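Local atomic coordinates of peroxisomal acyl-coenzyme A oxidase 1 (Arabidopsis thaliana, PDB entry 1W07), a protein that oxidises long- and medium-chain acyl-CoAs to 2-trans-enoyl-CoAs with FAD as cofactor, passing the electrons to oxygen to give hydrogen peroxide. Residues V418-C421 with T422-G425. The protein carries 1 engineered substitution. Sequence-based numbering, arbitrary orientation.
Sequences VPAC and TYEG. With FAD (flavin-adenine dinucleotide), chain I.
Pro419 and Tyr423 meet in the FAD pocket, where the 3-10 turn 418-421 runs into the type II turn 422-425. The carbonyl O of Pro419 accepts two backbone bonds. Thr422 N donates at 2.8 Å to Pro419 O, from above the carbonyl plane. Tyr423 N lies 2.9 Å from the same Pro419 O, almost straight in line with the C=O bond. Together they fix the start of the second turn. The Tyr423 ring then folds back over the first one. Its CG sits between the backbone N and the carbonyl carbon (chi1 65°), which lays one face on Ala420 CA. That CH-pi contact puts Ala420 CA 3.6 Å from the centroid of the Tyr423 ring. Pro419 CB packs against Tyr423 CD2 and also touches the flavin methyl C7M.

Thr422 turns OG1 to the cofactor, opposite its own N about the CA-CB bond (chi1 -176°). OG1 of Thr422 is hydrogen-bonded to the ribityl O4' of FAD at 2.8 Å. Glu424 N reaches FAD O2' in a weak bond. Lys381 NZ ties the two turns together by donating to the carbonyl oxygens of Ala420, Tyr423 and Gly425. Glu424 is the inferred proton acceptor, and its side chain packs on Met281, Val284 and Ile288 of helix 278-309. This loop between helices 410-417 and 427-443 thus joins flavin binding to the probable catalytic base, consistent with the acyl-CoA dehydrogenase and oxidase fold.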
# COMPACT_ATOMS: atom_id res chain seq x y z
N VAL B 418 5.07 2.05 -7.27
CA VAL B 418 4.27 0.85 -7.52
C VAL B 418 4.23 0.27 -8.92
O VAL B 418 4.08 -0.95 -9.09
CB VAL B 418 2.79 0.97 -7.05
CG1 VAL B 418 2.73 0.77 -5.57
CG2 VAL B 418 2.21 2.30 -7.44
N PRO B 419 4.33 1.11 -9.94
CA PRO B 419 4.29 0.54 -11.30
C PRO B 419 5.43 -0.48 -11.48
O PRO B 419 5.37 -1.34 -12.37
CB PRO B 419 4.49 1.76 -12.18
CG PRO B 419 3.83 2.84 -11.41
CD PRO B 419 4.30 2.58 -10.00
N ALA B 420 6.47 -0.38 -10.65
CA ALA B 420 7.61 -1.28 -10.73
C ALA B 420 7.19 -2.75 -10.59
O ALA B 420 7.88 -3.65 -11.07
CB ALA B 420 8.64 -0.93 -9.65
N CYS B 421 6.07 -3.00 -9.92
CA CYS B 421 5.60 -4.36 -9.75
C CYS B 421 4.84 -4.88 -10.96
O CYS B 421 4.47 -6.05 -11.00
CB CYS B 421 4.71 -4.47 -8.51
SG CYS B 421 5.58 -4.02 -7.00
N THR B 422 4.60 -4.02 -11.95
CA THR B 422 3.86 -4.46 -13.12
C THR B 422 4.61 -4.28 -14.44
O THR B 422 4.57 -5.16 -15.30
CB THR B 422 2.48 -3.78 -13.23
OG1 THR B 422 1.76 -4.32 -14.34
CG2 THR B 422 2.63 -2.27 -13.42
N TYR B 423 5.30 -3.16 -14.61
CA TYR B 423 6.02 -2.96 -15.86
C TYR B 423 7.18 -3.92 -15.94
O TYR B 423 7.73 -4.33 -14.92
CB TYR B 423 6.47 -1.49 -16.02
CG TYR B 423 7.49 -0.97 -15.04
CD1 TYR B 423 8.73 -1.60 -14.88
CD2 TYR B 423 7.24 0.19 -14.30
CE1 TYR B 423 9.70 -1.08 -14.02
CE2 TYR B 423 8.21 0.72 -13.44
CZ TYR B 423 9.43 0.08 -13.31
OH TYR B 423 10.38 0.59 -12.46
N GLU B 424 7.55 -4.28 -17.17
CA GLU B 424 8.62 -5.24 -17.43
C GLU B 424 8.19 -6.63 -16.99
O GLU B 424 9.03 -7.50 -16.73
CB GLU B 424 9.91 -4.84 -16.71
CG GLU B 424 10.87 -4.07 -17.60
CD GLU B 424 11.24 -4.84 -18.84
OE1 GLU B 424 11.76 -5.97 -18.71
OE2 GLU B 424 11.01 -4.33 -19.96
N GLY B 425 6.88 -6.84 -16.90
CA GLY B 425 6.37 -8.14 -16.50
C GLY B 425 5.79 -8.17 -15.10
O GLY B 425 6.41 -7.72 -14.14
PA FAD I . -1.60 -9.15 -16.42
O1A FAD I . -0.37 -9.80 -16.90
O2A FAD I . -2.81 -9.23 -17.27
O5B FAD I . -1.94 -9.71 -14.95
C5B FAD I . -3.14 -9.33 -14.27
C4B FAD I . -3.39 -10.27 -13.09
O4B FAD I . -3.45 -11.61 -13.61
C3B FAD I . -2.22 -10.25 -12.10
O3B FAD I . -2.68 -10.63 -10.80
C2B FAD I . -1.29 -11.31 -12.68
O2B FAD I . -0.51 -11.90 -11.63
C1B FAD I . -2.31 -12.35 -13.14
N9A FAD I . -1.76 -13.21 -14.21
C8A FAD I . -1.59 -12.88 -15.49
N7A FAD I . -1.06 -13.90 -16.16
C5A FAD I . -0.87 -14.90 -15.30
C6A FAD I . -0.38 -16.19 -15.41
N6A FAD I . 0.13 -16.63 -16.56
N1A FAD I . -0.37 -17.01 -14.28
C2A FAD I . -0.85 -16.51 -13.06
N3A FAD I . -1.30 -15.27 -12.98
C4A FAD I . -1.33 -14.46 -14.06
N1 FAD I . 4.18 -0.87 -21.78
C2 FAD I . 4.89 -0.49 -22.92
O2 FAD I . 4.87 -1.20 -23.92
N3 FAD I . 5.61 0.72 -22.92
C4 FAD I . 5.62 1.53 -21.78
O4 FAD I . 6.28 2.57 -21.77
C4X FAD I . 4.89 1.16 -20.65
N5 FAD I . 4.82 2.00 -19.53
C5X FAD I . 4.07 1.64 -18.40
C6 FAD I . 3.92 2.54 -17.35
C7 FAD I . 3.09 2.23 -16.28
C7M FAD I . 2.94 3.25 -15.15
C8 FAD I . 2.41 1.01 -16.25
C8M FAD I . 1.49 0.64 -15.09
C9 FAD I . 2.57 0.11 -17.30
C9A FAD I . 3.40 0.41 -18.38
N10 FAD I . 3.52 -0.45 -19.48
C10 FAD I . 4.18 -0.04 -20.64
C1' FAD I . 2.85 -1.78 -19.48
C2' FAD I . 3.64 -2.77 -18.62
O2' FAD I . 5.00 -2.82 -19.06
C3' FAD I . 3.06 -4.19 -18.60
O3' FAD I . 2.99 -4.70 -19.93
C4' FAD I . 1.66 -4.25 -17.98
O4' FAD I . 1.52 -3.30 -16.91
C5' FAD I . 1.41 -5.66 -17.45
O5' FAD I . 0.19 -5.70 -16.71
P FAD I . -1.08 -6.50 -17.26
O1P FAD I . -2.21 -5.55 -17.27
O2P FAD I . -0.71 -7.18 -18.53
O3P FAD I . -1.30 -7.60 -16.11